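PDB 6SQX: peptide-binding protein from Photobacterium damsela subsp. piscicida, which is a secreted NlpC/P60 D,L-endopeptidase, probably of the cysteine type, that cleaves the peptidoglycan of potentially competing bacteria. Local coordinates for residues S123-L128 with M192-K197; I187-M192 with S213-V218; Q32-Y37 with T437-I442; D42-I47 with S297-A302. All coordinates share one frame; numbering follows the deposited sequence. Where two conformers were deposited one is given.

The four contacts form two pairs set far apart in the fold. Interactions 1 and 2 share Met192 and follow the strand 186-192 of the SH3-type domain: its buried middle meets strand 215-217 through aliphatic carbons alone, while the turn beyond its end is tied by polar bonds to helix 118-126 at the surface. His191 of interaction 2 binds Met126 O of interaction 1. Interactions 3 and 4, whose centres each lie about 38 Å from that of interaction 2, use one loop, between strand 23-25 and helix 50-64. Partly buried, 32-37 combines a Gln amide with Ile packing on strand 438-441; at the surface, 42-47 adds CH-pi contacts and one weak salt bridge to helix 298-308.

Interaction 1. Residues S123-L128 with M192-K197; sequences SENMNL and MSTDKK
Asn125, in the last turn of helix 118-126, holds the turn Ser193-Lys196 with both its backbone carbonyl and its side-chain amide. Asn125 O accepts from Thr194 N at 2.8 Å, in the carbonyl plane, and Ser193 CA adds a CA-H...O contact to the same oxygen. The side chain has CG anti to the backbone N (chi1 -161°), which carries the amide across to the turn. There Asn125 OD1 takes the N-H of Asp195 at 2.9 Å, again in the carbonyl plane and fairly straight (156°). The amide and the Asp195 carboxylate stand almost perpendicular, and Asn125 ND2 gives a weak bond to Asp195 OD1 at 3.2 Å.

That carboxylate is fixed from within its own loop. Ser193 OG donates to Asp195 OD1 nearly along the C-O axis, at 2.8 Å, whereas Lys197 N reaches OD1 from above the carboxylate plane. Ser193 OG is itself bound by Trp198 N, so the buried hydroxyl is a second-shell support for the acid that meets Asn125.

The opposite flank, around Thr194, is looser and wetter. Thr194 OG1 lies 3.3 Å from Asn127 CB, and a water sits between this hydroxyl and Glu124 O. Asn127, which leaves the helix with positive phi, turns its amide oxygen to Lys129 instead.

The loop is thus a type I beta turn, Ser193 to Lys196, overlapped by an Asx turn from Asp195 to Lys197: the hairpin connection between strands 186-192 and 198-203 of the SH3-type domain, docked on the C-terminal end of a helix.

Interaction 2. Residues I187-M192 with S213-V218; sequences IMLIHM and SSIANV
Ile215 CG2 and Ile187 CD1 approach to 3.5 Å, tighter than usual van der Waals contact, where the two isoleucines cross at about a right angle. Next to them Leu189 meets Ile215 tip to tip, its CD2 lying 3.9 Å from Ile215 CD1. The other branch of the leucine diverges: Leu189 CD1 rests against Asn217 CB at 3.9 Å, so the fork straddles residues 215 and 217 and also approaches the backbone of Ala216.

Both isoleucines hold CG1 in the crowded position between backbone N and carbonyl carbon (chi1 58° for Ile187, 53° for Ile215), and at Ile187 this carries CD1 onto Ile215. The amide of Asn217 leads off to bind Ser140 O, leaving its CB for the leucine.

Farther out, the strands cross almost perpendicularly, at 94° between their N-to-C directions, with axes 8.0 Å apart. Strand 142-145 lies between them in the sheet order, and backbone bonds of Ile187 to Gly143 and Leu189 to Cys141 set the inward-facing residues; Val210 also packs on Ile215. Across the strongly curved SH3-type sheet the joint is purely aliphatic, implying cohesion by shape and exclusion of water.

Interaction 3. Residues Q32-Y37 with T437-I442; sequences QDAFHY and TLITPI. With EDO (1,2-ethanediol), chain O.
The edge strand 438-441 of the six-stranded antiparallel sheet in the NlpC/P60 domain receives the N-terminal loop 32-37 along its outer side, with a glutamine side chain in place of a further strand. The Gln32 side chain is bent at chi2 (-55°) and presents its amide to the backbone of Ile439. Gln32 OE1 accepts from Ile439 N at 2.9 Å, in plane on a lone pair. From the other end of the amide, Gln32 NE2 donates to Ile439 O at 2.8 Å; this bond is almost straight (173°) and only 2° out of the amide plane. Two bonds to one residue fix the rotation of the amide and which end is oxygen, and Ile30 O takes a further bond from NE2. Leu438 CD2 packs beside Gln32 OE1.

The paired residue is also the apolar centre of the contact. On its far side strand 438-441 pairs with strand 408-415, through backbone bonds of Leu438 to Asn415 and Thr440 to Met413, so Ile439 is gripped by the amide on the side of the strand facing away from that neighbour. Its two branches divide the loop. Ile439 CD1 comes within 3.7 Å of Ala34 N, while Ile439 CG2 approaches Tyr37 CE2 at 3.8 Å, the two side chains meeting tip to tip.

An Asx turn shapes this loop: Asp33 OD1 accepts from Phe35 N, met from above the carboxylate plane, and also from Asn306 ND2 of helix 298-308. Tyr37 OH binds Thr31 O. A 1,2-ethanediol, probably from the crystallisation liquor, lies at the His36 ring edge, with its O1 3.2 Å from His36 NE2 in a hydrogen bond.

Interaction 4. Residues D42-I47 with S297-A302; sequences DLDKNI and SYKNFA. With EDO (1,2-ethanediol), chain G.
A tyrosine ring at the start of a helix is clasped by a loop on both faces. Ile47 CG1 stands over the centre of the Tyr298 ring, 3.5 Å from its centroid and 8° off the normal, a close CH-pi contact. Over the opposite face Asp42 CB sits toward the rim, 4.3 Å from the centroid. The isoleucine then extends past the tyrosine, and Ile47 CD1 lies over one face of the Phe301 ring, 3.5 Å from Phe301 CD1; Phe335 stacks with the same phenylalanine.

Backbone atoms lock the register. Tyr298 N donates to Lys45 O at 3.0 Å, nearly along the C=O axis, as part of a single bridge between Asn46 and Ser297. Ser297 is the N-cap, its OG in the crowded position (chi1 62°) accepting from Asn300 N at 2.9 Å.

Charges lie around the type I turn Asp42-Lys45. The extended Lys45 side chain returns its NZ to Asp42 OD1 in a salt bridge of 2.8 Å, and Asp42 OD2 takes a bond from a 1,2-ethanediol, probably from the crystallisation liquor. The bridge from Lys299 NZ to Asp44 OD1 is weak at 3.4 Å. A water spans Tyr298 OH and Ile47 O.

Directional backbone and capping bonds therefore fix the first turn of helix 298-308, and aliphatic-aromatic contacts hold the loop against it; Lys45-Asp42 braces the turn itself, while the long Asp44-Lys299 pair, spanning loop and helix, probably adds little.

Interaction 1. Residues S123-L128 with M192-K197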
# COMPACT_ATOMS: atom_id res chain seq x y z
N SER A 123 6.19 -10.31 -23.78
CA SER A 123 5.63 -11.66 -23.70
C SER A 123 6.69 -12.71 -23.99
O SER A 123 6.77 -13.74 -23.30
CB SER A 123 4.45 -11.79 -24.67
OG SER A 123 4.05 -13.14 -24.81
N GLU A 124 7.52 -12.47 -25.01
CA GLU A 124 8.63 -13.38 -25.30
C GLU A 124 9.51 -13.55 -24.07
O GLU A 124 9.83 -14.68 -23.66
CB GLU A 124 9.49 -12.85 -26.44
CG GLU A 124 8.94 -13.02 -27.84
CD GLU A 124 9.96 -12.62 -28.88
OE1 GLU A 124 10.92 -13.39 -29.11
OE2 GLU A 124 9.83 -11.51 -29.45
N ASN A 125 9.93 -12.43 -23.47
CA ASN A 125 10.86 -12.47 -22.34
C ASN A 125 10.24 -13.14 -21.12
O ASN A 125 10.96 -13.71 -20.29
CB ASN A 125 11.26 -11.04 -22.01
CG ASN A 125 12.54 -10.95 -21.18
OD1 ASN A 125 13.44 -11.81 -21.29
ND2 ASN A 125 12.65 -9.90 -20.37
N MET A 126 8.91 -13.06 -20.97
CA MET A 126 8.24 -13.74 -19.87
C MET A 126 8.36 -15.25 -19.98
O MET A 126 8.33 -15.94 -18.95
CB MET A 126 6.77 -13.33 -19.79
CG MET A 126 6.61 -11.88 -19.39
SD MET A 126 4.93 -11.26 -19.66
CE MET A 126 4.00 -12.07 -18.35
N ASN A 127 8.46 -15.78 -21.20
CA ASN A 127 8.70 -17.21 -21.44
C ASN A 127 7.78 -18.10 -20.60
O ASN A 127 8.23 -18.98 -19.86
CB ASN A 127 10.18 -17.55 -21.22
CG ASN A 127 10.50 -19.00 -21.59
OD1 ASN A 127 9.87 -19.58 -22.48
ND2 ASN A 127 11.46 -19.59 -20.89
N LEU A 128 6.47 -17.86 -20.71
CA LEU A 128 5.50 -18.60 -19.91
C LEU A 128 5.35 -20.06 -20.30
O LEU A 128 4.79 -20.84 -19.51
CB LEU A 128 4.12 -17.92 -19.96
CG LEU A 128 4.07 -16.54 -19.34
CD1 LEU A 128 2.66 -15.95 -19.43
CD2 LEU A 128 4.55 -16.63 -17.89
N MET A 192 11.60 -16.78 -13.90
CA MET A 192 12.60 -15.79 -14.30
C MET A 192 12.47 -15.51 -15.80
O MET A 192 12.22 -16.43 -16.59
CB MET A 192 14.03 -16.28 -13.95
CG MET A 192 15.17 -15.30 -14.27
SD MET A 192 16.71 -15.67 -13.39
CE MET A 192 16.73 -17.45 -13.52
N SER A 193 12.64 -14.25 -16.19
CA SER A 193 12.59 -13.86 -17.59
C SER A 193 13.74 -14.49 -18.38
O SER A 193 14.75 -14.93 -17.82
CB SER A 193 12.62 -12.33 -17.71
OG SER A 193 13.84 -11.84 -17.18
N THR A 194 13.56 -14.55 -19.70
CA THR A 194 14.59 -15.17 -20.54
C THR A 194 15.92 -14.44 -20.42
O THR A 194 16.98 -15.09 -20.37
CB THR A 194 14.13 -15.24 -22.00
OG1 THR A 194 12.89 -15.97 -22.07
CG2 THR A 194 15.18 -15.92 -22.89
N ASP A 195 15.89 -13.10 -20.35
CA ASP A 195 17.13 -12.34 -20.21
C ASP A 195 17.66 -12.32 -18.79
O ASP A 195 18.70 -11.70 -18.54
CB ASP A 195 16.98 -10.92 -20.79
CG ASP A 195 16.00 -10.04 -20.02
OD1 ASP A 195 15.48 -10.45 -18.96
OD2 ASP A 195 15.73 -8.92 -20.50
N LYS A 196 16.96 -12.98 -17.85
CA LYS A 196 17.33 -13.12 -16.45
C LYS A 196 17.26 -11.82 -15.68
O LYS A 196 17.55 -11.82 -14.46
CB LYS A 196 18.70 -13.79 -16.24
CG LYS A 196 18.77 -15.16 -16.91
CD LYS A 196 20.05 -15.92 -16.55
CE LYS A 196 20.19 -17.18 -17.40
NZ LYS A 196 19.00 -18.07 -17.22
N LYS A 197 16.86 -10.71 -16.31
CA LYS A 197 16.88 -9.44 -15.61
C LYS A 197 15.70 -9.24 -14.67
O LYS A 197 15.76 -8.35 -13.82
CB LYS A 197 16.94 -8.29 -16.61
CG LYS A 197 18.21 -8.28 -17.46
CD LYS A 197 18.19 -7.14 -18.46
CE LYS A 197 19.51 -6.98 -19.20
NZ LYS A 197 19.50 -5.75 -20.05
O HOH W 1 12.37 -16.61 -24.37

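Interaction 2. Residues I187-M192 with S213-V218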
# COMPACT_ATOMS: atom_id res chain seq x y z
N ILE A 187 9.40 -13.46 0.55
CA ILE A 187 8.75 -13.67 -0.74
C ILE A 187 8.95 -15.11 -1.19
O ILE A 187 9.68 -15.89 -0.59
CB ILE A 187 9.26 -12.70 -1.84
CG1 ILE A 187 10.79 -12.89 -1.98
CG2 ILE A 187 8.90 -11.24 -1.47
CD1 ILE A 187 11.43 -12.09 -3.07
N MET A 188 8.29 -15.44 -2.29
CA MET A 188 8.58 -16.67 -3.01
C MET A 188 8.95 -16.30 -4.43
O MET A 188 8.30 -15.44 -5.03
CB MET A 188 7.33 -17.53 -3.05
CG MET A 188 7.51 -18.86 -3.81
SD MET A 188 6.13 -20.01 -3.71
CE MET A 188 6.30 -20.59 -2.00
N LEU A 189 10.01 -16.95 -4.95
CA LEU A 189 10.47 -16.76 -6.31
C LEU A 189 9.73 -17.75 -7.21
O LEU A 189 9.68 -18.95 -6.91
CB LEU A 189 11.98 -16.99 -6.39
CG LEU A 189 12.83 -16.18 -5.38
CD1 LEU A 189 14.30 -16.43 -5.70
CD2 LEU A 189 12.51 -14.69 -5.32
N ILE A 190 9.15 -17.27 -8.32
CA ILE A 190 8.26 -18.08 -9.14
C ILE A 190 8.89 -18.43 -10.49
O ILE A 190 8.93 -19.60 -10.89
CB ILE A 190 6.90 -17.39 -9.34
CG1 ILE A 190 6.23 -17.10 -8.00
CG2 ILE A 190 5.97 -18.26 -10.24
CD1 ILE A 190 5.21 -15.96 -8.11
N HIS A 191 9.38 -17.42 -11.22
CA HIS A 191 9.70 -17.59 -12.63
C HIS A 191 10.65 -16.48 -13.03
O HIS A 191 10.52 -15.36 -12.54
CB HIS A 191 8.38 -17.50 -13.42
CG HIS A 191 8.50 -17.89 -14.87
ND1 HIS A 191 8.58 -19.20 -15.28
CD2 HIS A 191 8.54 -17.13 -15.99
CE1 HIS A 191 8.68 -19.23 -16.60
NE2 HIS A 191 8.64 -18.00 -17.06
N MET A 192 11.60 -16.78 -13.90
CA MET A 192 12.60 -15.79 -14.30
C MET A 192 12.47 -15.51 -15.80
O MET A 192 12.22 -16.43 -16.59
CB MET A 192 14.03 -16.28 -13.95
CG MET A 192 15.17 -15.30 -14.27
SD MET A 192 16.71 -15.67 -13.39
CE MET A 192 16.73 -17.45 -13.52
N SER A 213 18.09 -8.42 -9.51
CA SER A 213 19.06 -7.95 -8.53
C SER A 213 18.41 -7.51 -7.22
O SER A 213 19.13 -7.28 -6.24
CB SER A 213 19.87 -6.80 -9.12
OG SER A 213 19.01 -5.74 -9.51
N SER A 214 17.10 -7.34 -7.17
CA SER A 214 16.44 -6.86 -5.96
C SER A 214 16.00 -7.99 -5.04
O SER A 214 15.50 -7.73 -3.94
CB SER A 214 15.23 -5.99 -6.31
OG SER A 214 14.08 -6.78 -6.60
N ILE A 215 16.19 -9.25 -5.45
CA ILE A 215 15.74 -10.39 -4.66
C ILE A 215 16.85 -11.44 -4.55
O ILE A 215 17.82 -11.43 -5.31
CB ILE A 215 14.43 -11.00 -5.24
CG1 ILE A 215 14.50 -11.35 -6.75
CG2 ILE A 215 13.29 -9.97 -5.09
CD1 ILE A 215 15.24 -12.61 -7.08
N ALA A 216 16.69 -12.33 -3.57
CA ALA A 216 17.62 -13.43 -3.38
C ALA A 216 16.86 -14.59 -2.75
O ALA A 216 15.87 -14.37 -2.05
CB ALA A 216 18.76 -12.99 -2.45
N ASN A 217 17.29 -15.83 -3.01
CA ASN A 217 16.63 -16.91 -2.29
C ASN A 217 17.23 -17.07 -0.91
O ASN A 217 18.28 -16.50 -0.58
CB ASN A 217 16.60 -18.25 -3.06
CG ASN A 217 17.94 -18.89 -3.21
OD1 ASN A 217 18.93 -18.23 -3.52
ND2 ASN A 217 17.97 -20.22 -3.02
N VAL A 218 16.53 -17.79 -0.04
CA VAL A 218 16.98 -18.02 1.32
C VAL A 218 16.99 -19.52 1.57
O VAL A 218 16.18 -20.26 0.98
CB VAL A 218 16.14 -17.28 2.39
CG1 VAL A 218 16.22 -15.77 2.16
CG2 VAL A 218 14.69 -17.72 2.36

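Interaction 3. Residues Q32-Y37 with T437-I442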
# COMPACT_ATOMS: atom_id res chain seq x y z
N GLN A 32 -2.63 19.81 9.96
CA GLN A 32 -1.85 18.60 9.61
C GLN A 32 -0.98 18.17 10.79
O GLN A 32 0.26 18.24 10.78
CB GLN A 32 -1.04 18.85 8.34
CG GLN A 32 -1.93 19.13 7.15
CD GLN A 32 -2.96 17.99 6.96
OE1 GLN A 32 -2.58 16.82 6.91
NE2 GLN A 32 -4.24 18.34 6.91
N ASP A 33 -1.65 17.67 11.83
CA ASP A 33 -0.95 17.15 13.00
C ASP A 33 -1.93 16.20 13.70
O ASP A 33 -2.97 16.64 14.18
CB ASP A 33 -0.55 18.30 13.92
CG ASP A 33 0.22 17.83 15.16
OD1 ASP A 33 0.32 16.61 15.45
OD2 ASP A 33 0.77 18.68 15.90
N ALA A 34 -1.60 14.91 13.72
CA ALA A 34 -2.52 13.94 14.28
C ALA A 34 -2.81 14.24 15.74
O ALA A 34 -3.87 13.86 16.26
CB ALA A 34 -1.94 12.52 14.16
N PHE A 35 -1.92 14.94 16.44
CA PHE A 35 -2.17 15.19 17.85
C PHE A 35 -3.30 16.19 18.07
O PHE A 35 -3.82 16.28 19.19
CB PHE A 35 -0.91 15.71 18.55
CG PHE A 35 0.12 14.63 18.82
CD1 PHE A 35 -0.09 13.72 19.83
CD2 PHE A 35 1.26 14.52 18.05
CE1 PHE A 35 0.83 12.73 20.10
CE2 PHE A 35 2.20 13.51 18.31
CZ PHE A 35 1.96 12.61 19.33
N HIS A 36 -3.68 16.95 17.02
CA HIS A 36 -4.81 17.87 17.12
C HIS A 36 -6.13 17.12 17.31
O HIS A 36 -7.13 17.71 17.76
CB HIS A 36 -4.85 18.73 15.85
CG HIS A 36 -5.80 19.88 15.91
ND1 HIS A 36 -5.50 21.05 16.59
CD2 HIS A 36 -7.00 20.08 15.33
CE1 HIS A 36 -6.50 21.90 16.44
NE2 HIS A 36 -7.43 21.34 15.69
N TYR A 37 -6.13 15.83 16.99
CA TYR A 37 -7.33 15.00 17.02
C TYR A 37 -7.26 13.95 18.11
O TYR A 37 -8.01 12.97 18.07
CB TYR A 37 -7.55 14.36 15.64
CG TYR A 37 -7.39 15.40 14.55
CD1 TYR A 37 -8.39 16.34 14.31
CD2 TYR A 37 -6.19 15.52 13.83
CE1 TYR A 37 -8.24 17.34 13.36
CE2 TYR A 37 -6.02 16.55 12.87
CZ TYR A 37 -7.06 17.45 12.65
OH TYR A 37 -6.94 18.45 11.72
N THR A 437 -0.45 12.70 0.90
CA THR A 437 -1.07 12.18 2.11
C THR A 437 -1.41 13.33 3.06
O THR A 437 -0.55 14.19 3.35
CB THR A 437 -0.13 11.18 2.80
OG1 THR A 437 -0.10 9.95 2.02
CG2 THR A 437 -0.54 10.82 4.22
N LEU A 438 -2.63 13.32 3.59
CA LEU A 438 -3.11 14.37 4.49
C LEU A 438 -4.10 13.81 5.48
O LEU A 438 -4.69 12.73 5.26
CB LEU A 438 -3.86 15.47 3.74
CG LEU A 438 -3.09 16.36 2.78
CD1 LEU A 438 -4.12 17.27 2.11
CD2 LEU A 438 -2.02 17.20 3.50
N ILE A 439 -4.32 14.55 6.56
CA ILE A 439 -5.55 14.39 7.35
C ILE A 439 -6.61 15.30 6.73
O ILE A 439 -6.34 16.48 6.52
CB ILE A 439 -5.33 14.74 8.83
CG1 ILE A 439 -4.23 13.85 9.42
CG2 ILE A 439 -6.65 14.58 9.63
CD1 ILE A 439 -3.70 14.40 10.74
N THR A 440 -7.76 14.76 6.34
CA THR A 440 -8.76 15.56 5.65
C THR A 440 -10.14 15.32 6.25
O THR A 440 -10.39 14.27 6.86
CB THR A 440 -8.83 15.23 4.15
OG1 THR A 440 -9.38 13.91 4.00
CG2 THR A 440 -7.51 15.25 3.49
N PRO A 441 -11.09 16.23 6.03
CA PRO A 441 -12.51 15.87 6.20
C PRO A 441 -12.81 14.64 5.35
O PRO A 441 -12.19 14.42 4.32
CB PRO A 441 -13.26 17.09 5.66
CG PRO A 441 -12.26 18.26 5.87
CD PRO A 441 -10.93 17.61 5.50
N ILE A 442 -13.82 13.88 5.77
CA ILE A 442 -14.32 12.81 4.90
C ILE A 442 -14.73 13.40 3.55
O ILE A 442 -14.40 12.85 2.48
CB ILE A 442 -15.51 12.10 5.57
CG1 ILE A 442 -15.06 11.34 6.82
CG2 ILE A 442 -16.24 11.20 4.59
CD1 ILE A 442 -14.25 10.08 6.54
C1 EDO O . -9.84 21.61 12.72
O1 EDO O . -10.16 21.15 14.03
C2 EDO O . -8.36 21.41 12.47
O2 EDO O . -7.98 22.47 11.64

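Interaction 4. Residues D42-I47 with S297-A302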
# COMPACT_ATOMS: atom_id res chain seq x y z
N ASP A 42 -6.28 10.76 26.39
CA ASP A 42 -5.94 9.57 25.62
C ASP A 42 -4.46 9.52 25.26
O ASP A 42 -4.00 8.47 24.81
CB ASP A 42 -6.76 9.51 24.33
CG ASP A 42 -8.21 9.16 24.57
OD1 ASP A 42 -8.51 8.57 25.63
OD2 ASP A 42 -9.05 9.47 23.69
N LEU A 43 -3.73 10.63 25.42
CA LEU A 43 -2.34 10.68 24.98
C LEU A 43 -1.57 9.44 25.41
O LEU A 43 -0.89 8.79 24.60
CB LEU A 43 -1.66 11.91 25.56
CG LEU A 43 -1.55 13.16 24.72
CD1 LEU A 43 -0.58 14.07 25.41
CD2 LEU A 43 -1.10 12.83 23.29
N ASP A 44 -1.68 9.08 26.69
CA ASP A 44 -0.90 8.02 27.30
C ASP A 44 -1.53 6.64 27.13
O ASP A 44 -1.01 5.68 27.70
CB ASP A 44 -0.71 8.31 28.78
CG ASP A 44 0.04 9.59 29.02
OD1 ASP A 44 1.17 9.73 28.49
OD2 ASP A 44 -0.50 10.47 29.73
N LYS A 45 -2.62 6.50 26.38
CA LYS A 45 -3.30 5.22 26.27
C LYS A 45 -2.89 4.48 24.99
O LYS A 45 -2.38 5.06 24.03
CB LYS A 45 -4.82 5.39 26.27
CG LYS A 45 -5.41 5.96 27.58
CD LYS A 45 -6.90 6.14 27.41
CE LYS A 45 -7.54 6.90 28.55
NZ LYS A 45 -8.90 7.37 28.16
N ASN A 46 -3.16 3.17 25.00
CA ASN A 46 -3.08 2.36 23.80
C ASN A 46 -4.44 2.29 23.13
O ASN A 46 -5.48 2.27 23.80
CB ASN A 46 -2.58 0.95 24.12
CG ASN A 46 -1.13 0.93 24.55
OD1 ASN A 46 -0.34 1.76 24.12
ND2 ASN A 46 -0.78 -0.01 25.42
N ILE A 47 -4.43 2.22 21.80
CA ILE A 47 -5.67 2.25 21.04
C ILE A 47 -6.43 0.93 21.18
O ILE A 47 -7.67 0.91 21.20
CB ILE A 47 -5.40 2.60 19.56
CG1 ILE A 47 -4.60 3.90 19.49
CG2 ILE A 47 -6.69 2.70 18.76
CD1 ILE A 47 -4.36 4.42 18.09
N SER A 297 0.20 2.77 20.80
CA SER A 297 -0.28 3.88 21.60
C SER A 297 -0.83 4.97 20.68
O SER A 297 -0.43 5.09 19.51
CB SER A 297 0.89 4.44 22.43
OG SER A 297 1.92 4.94 21.59
N TYR A 298 -1.74 5.78 21.23
CA TYR A 298 -2.15 6.98 20.47
C TYR A 298 -0.94 7.83 20.08
O TYR A 298 -0.86 8.31 18.95
CB TYR A 298 -3.17 7.84 21.24
CG TYR A 298 -4.56 7.23 21.24
CD1 TYR A 298 -5.41 7.36 20.15
CD2 TYR A 298 -5.02 6.51 22.35
CE1 TYR A 298 -6.69 6.77 20.16
CE2 TYR A 298 -6.29 5.94 22.37
CZ TYR A 298 -7.12 6.06 21.27
OH TYR A 298 -8.38 5.48 21.30
N LYS A 299 0.02 8.01 21.02
CA LYS A 299 1.21 8.81 20.69
C LYS A 299 1.96 8.24 19.48
O LYS A 299 2.35 8.98 18.57
CB LYS A 299 2.16 8.90 21.89
CG LYS A 299 1.85 9.95 22.89
CD LYS A 299 2.82 9.84 24.06
CE LYS A 299 2.76 11.10 24.92
NZ LYS A 299 3.42 10.95 26.25
N ASN A 300 2.21 6.92 19.48
CA ASN A 300 2.97 6.34 18.38
C ASN A 300 2.21 6.40 17.06
O ASN A 300 2.81 6.64 15.99
CB ASN A 300 3.39 4.90 18.69
CG ASN A 300 4.56 4.84 19.67
OD1 ASN A 300 5.29 5.83 19.82
ND2 ASN A 300 4.77 3.68 20.31
N PHE A 301 0.89 6.15 17.08
CA PHE A 301 0.12 6.30 15.84
C PHE A 301 0.24 7.73 15.31
O PHE A 301 0.40 7.93 14.10
CB PHE A 301 -1.34 5.93 16.07
CG PHE A 301 -1.68 4.52 15.67
CD1 PHE A 301 -1.37 3.45 16.50
CD2 PHE A 301 -2.30 4.26 14.45
CE1 PHE A 301 -1.65 2.14 16.13
CE2 PHE A 301 -2.61 2.93 14.08
CZ PHE A 301 -2.27 1.90 14.93
N ALA A 302 0.15 8.72 16.22
CA ALA A 302 0.25 10.13 15.83
C ALA A 302 1.61 10.44 15.22
O ALA A 302 1.69 11.12 14.18
CB ALA A 302 -0.05 11.04 17.02
C1 EDO G . -9.55 9.14 19.97
O1 EDO G . -10.66 9.93 19.55
C2 EDO G . -8.40 10.03 20.41
O2 EDO G . -8.75 10.84 21.55
O HOH W 2 -8.88 3.29 22.83